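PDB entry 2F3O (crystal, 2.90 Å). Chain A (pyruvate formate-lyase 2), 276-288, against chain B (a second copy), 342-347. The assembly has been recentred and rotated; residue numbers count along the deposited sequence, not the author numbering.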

# COMPACT_ATOMS: atom_id res chain seq x y z
N GLY A 276 8.66 -27.12 -18.46
CA GLY A 276 8.54 -27.38 -17.04
C GLY A 276 8.52 -28.83 -16.64
O GLY A 276 9.11 -29.67 -17.29
N ARG A 277 7.84 -29.13 -15.55
CA ARG A 277 7.78 -30.51 -15.08
C ARG A 277 6.75 -31.34 -15.83
O ARG A 277 5.75 -31.77 -15.26
CB ARG A 277 7.52 -30.57 -13.59
CG ARG A 277 8.59 -29.89 -12.80
CD ARG A 277 8.32 -30.06 -11.33
NE ARG A 277 8.79 -31.35 -10.87
CZ ARG A 277 8.73 -31.71 -9.61
NH1 ARG A 277 8.22 -30.86 -8.74
NH2 ARG A 277 9.18 -32.90 -9.21
N ILE A 278 7.07 -31.57 -17.10
CA ILE A 278 6.22 -32.24 -18.07
C ILE A 278 5.85 -33.67 -17.69
O ILE A 278 4.77 -34.13 -18.02
CB ILE A 278 6.90 -32.17 -19.46
CG1 ILE A 278 5.91 -32.42 -20.59
CG2 ILE A 278 8.09 -33.11 -19.53
CD1 ILE A 278 6.42 -31.99 -21.94
N ASP A 279 6.72 -34.36 -16.95
CA ASP A 279 6.43 -35.72 -16.52
C ASP A 279 5.41 -35.74 -15.38
O ASP A 279 4.68 -36.72 -15.21
CB ASP A 279 7.70 -36.48 -16.15
CG ASP A 279 8.42 -35.89 -14.96
OD1 ASP A 279 8.55 -34.66 -14.87
OD2 ASP A 279 8.88 -36.67 -14.11
N GLN A 280 5.36 -34.66 -14.62
CA GLN A 280 4.46 -34.57 -13.50
C GLN A 280 3.02 -34.27 -13.94
O GLN A 280 2.06 -34.81 -13.38
CB GLN A 280 4.96 -33.50 -12.54
CG GLN A 280 6.35 -33.74 -12.10
CD GLN A 280 6.50 -35.06 -11.38
OE1 GLN A 280 5.72 -35.39 -10.48
NE2 GLN A 280 7.52 -35.82 -11.75
N TYR A 281 2.89 -33.42 -14.95
CA TYR A 281 1.59 -32.89 -15.31
C TYR A 281 0.91 -33.59 -16.51
O TYR A 281 -0.29 -33.39 -16.76
CB TYR A 281 1.64 -31.36 -15.47
CG TYR A 281 2.43 -30.81 -16.64
CD1 TYR A 281 2.08 -31.09 -17.95
CD2 TYR A 281 3.47 -29.94 -16.43
CE1 TYR A 281 2.78 -30.57 -19.02
CE2 TYR A 281 4.18 -29.39 -17.49
CZ TYR A 281 3.82 -29.72 -18.79
OH TYR A 281 4.50 -29.21 -19.86
N LEU A 282 1.67 -34.39 -17.25
CA LEU A 282 1.09 -35.24 -18.28
C LEU A 282 0.68 -36.60 -17.71
O LEU A 282 -0.09 -37.33 -18.34
CB LEU A 282 2.08 -35.43 -19.41
CG LEU A 282 1.80 -34.70 -20.71
CD1 LEU A 282 0.98 -33.48 -20.49
CD2 LEU A 282 3.10 -34.37 -21.36
N TYR A 283 1.19 -36.92 -16.53
CA TYR A 283 0.91 -38.22 -15.90
C TYR A 283 -0.55 -38.54 -15.54
O TYR A 283 -0.93 -39.70 -15.64
CB TYR A 283 1.86 -38.52 -14.73
CG TYR A 283 1.82 -39.97 -14.26
CD1 TYR A 283 2.30 -41.01 -15.07
CD2 TYR A 283 1.27 -40.31 -13.04
CE1 TYR A 283 2.24 -42.35 -14.64
CE2 TYR A 283 1.21 -41.63 -12.61
CZ TYR A 283 1.69 -42.65 -13.41
OH TYR A 283 1.61 -43.95 -12.94
N PRO A 284 -1.36 -37.56 -15.11
CA PRO A 284 -2.78 -37.92 -14.97
C PRO A 284 -3.46 -38.43 -16.25
O PRO A 284 -4.25 -39.37 -16.18
CB PRO A 284 -3.43 -36.60 -14.51
CG PRO A 284 -2.33 -35.88 -13.82
CD PRO A 284 -1.12 -36.17 -14.66
N PHE A 285 -3.14 -37.84 -17.39
CA PHE A 285 -3.75 -38.22 -18.66
C PHE A 285 -3.20 -39.55 -19.12
O PHE A 285 -3.92 -40.39 -19.64
CB PHE A 285 -3.50 -37.14 -19.72
CG PHE A 285 -3.91 -35.78 -19.28
CD1 PHE A 285 -5.25 -35.43 -19.25
CD2 PHE A 285 -2.96 -34.86 -18.85
CE1 PHE A 285 -5.65 -34.17 -18.81
CE2 PHE A 285 -3.36 -33.60 -18.42
CZ PHE A 285 -4.71 -33.26 -18.40
N PHE A 286 -1.90 -39.74 -18.90
CA PHE A 286 -1.24 -40.98 -19.22
C PHE A 286 -1.78 -42.16 -18.41
O PHE A 286 -2.13 -43.18 -18.98
CB PHE A 286 0.25 -40.81 -18.97
CG PHE A 286 1.07 -42.01 -19.34
CD1 PHE A 286 1.46 -42.21 -20.65
CD2 PHE A 286 1.47 -42.93 -18.38
CE1 PHE A 286 2.23 -43.30 -20.99
CE2 PHE A 286 2.23 -44.03 -18.72
CZ PHE A 286 2.61 -44.22 -20.02
N LYS A 287 -1.85 -42.01 -17.08
CA LYS A 287 -2.31 -43.09 -16.20
C LYS A 287 -3.75 -43.51 -16.49
O LYS A 287 -4.07 -44.68 -16.42
CB LYS A 287 -2.13 -42.71 -14.71
CG LYS A 287 -2.67 -43.72 -13.69
CD LYS A 287 -1.73 -43.87 -12.49
CE LYS A 287 -2.41 -44.48 -11.27
NZ LYS A 287 -3.28 -43.52 -10.51
N LYS A 288 -4.59 -42.54 -16.84
CA LYS A 288 -5.98 -42.81 -17.17
C LYS A 288 -6.05 -43.57 -18.48
O LYS A 288 -6.73 -44.58 -18.55
CB LYS A 288 -6.74 -41.50 -17.30
CG LYS A 288 -8.23 -41.64 -17.59
CD LYS A 288 -8.81 -40.28 -18.01
CE LYS A 288 -10.27 -40.12 -17.60
NZ LYS A 288 -11.17 -40.92 -18.45
N ILE B 342 -0.26 -31.78 -6.19
CA ILE B 342 -0.61 -30.52 -6.86
C ILE B 342 -0.68 -30.63 -8.40
O ILE B 342 -0.80 -29.62 -9.11
CB ILE B 342 0.37 -29.40 -6.47
CG1 ILE B 342 1.79 -29.79 -6.88
CG2 ILE B 342 0.32 -29.13 -4.97
CD1 ILE B 342 2.71 -28.64 -6.89
N TYR B 343 -0.60 -31.86 -8.91
CA TYR B 343 -0.72 -32.13 -10.33
C TYR B 343 -1.94 -32.97 -10.66
O TYR B 343 -2.40 -33.01 -11.80
CB TYR B 343 0.55 -32.78 -10.85
CG TYR B 343 1.69 -31.84 -10.83
CD1 TYR B 343 1.82 -30.87 -11.81
CD2 TYR B 343 2.63 -31.88 -9.81
CE1 TYR B 343 2.89 -29.97 -11.80
CE2 TYR B 343 3.70 -31.00 -9.79
CZ TYR B 343 3.82 -30.05 -10.78
OH TYR B 343 4.87 -29.17 -10.77
N GLY B 344 -2.50 -33.63 -9.65
CA GLY B 344 -3.68 -34.42 -9.87
C GLY B 344 -3.36 -35.88 -9.78
O GLY B 344 -4.26 -36.71 -9.74
N ASN B 345 -2.07 -36.21 -9.74
CA ASN B 345 -1.63 -37.59 -9.53
C ASN B 345 -2.06 -38.10 -8.18
O ASN B 345 -2.18 -37.34 -7.24
CB ASN B 345 -0.11 -37.67 -9.60
CG ASN B 345 0.41 -37.21 -10.92
OD1 ASN B 345 -0.07 -37.65 -11.98
ND2 ASN B 345 1.38 -36.30 -10.89
N ASP B 346 -2.30 -39.40 -8.08
CA ASP B 346 -2.69 -40.01 -6.83
C ASP B 346 -1.54 -39.93 -5.84
O ASP B 346 -0.40 -40.25 -6.18
CB ASP B 346 -3.09 -41.46 -7.06
CG ASP B 346 -3.58 -42.10 -5.81
OD1 ASP B 346 -4.54 -41.55 -5.22
OD2 ASP B 346 -2.98 -43.13 -5.40
N ALA B 347 -1.85 -39.49 -4.62
CA ALA B 347 -0.82 -39.34 -3.60
C ALA B 347 -0.93 -40.35 -2.45
O ALA B 347 -0.33 -40.17 -1.39
CB ALA B 347 -0.80 -37.91 -3.06

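Ile B342 makes no contact with the chain A stretch, and the contact begins at Tyr B343, which gives up more surface to the opposing stretch than any other residue. One face of its ring receives CB of Gln A280, which sits 3.8 Å from the centroid of the Tyr B343 ring and 6° off its normal, a CH-pi contact. CB of Tyr A281 packs 3.7 Å from CD1 of Tyr B343, while the phenol of Tyr A281 leads away. At the far end of the ring, OH of Tyr B343 approaches CD of Arg A277 at 3.6 Å.

Gly B344 adds little area, but its backbone conformation, with phi of 109°, would press a CB against the preceding carbonyl oxygen; an ideal CB would also lie 3.7 Å from CG of Pro A284.

Asn B345 supplies the one hydrogen bond across the contact. ND2 of Asn B345 donates to O of Gln A280 at 3.0 Å, with an N-H...acceptor angle of 163°, a nearly linear arrangement. OD1 of Asn B345 rests 3.2 Å from CD of Pro A284 and 3.2 Å from CD2 of Tyr A283, at the edge of that ring. N of Pro A284, though close to OD1 of Asn B345 at 3.4 Å, has no hydrogen to share.

At Asp B346 the contact loosens: NZ of Lys A287 comes within 4.0 Å of CB of Asp B346.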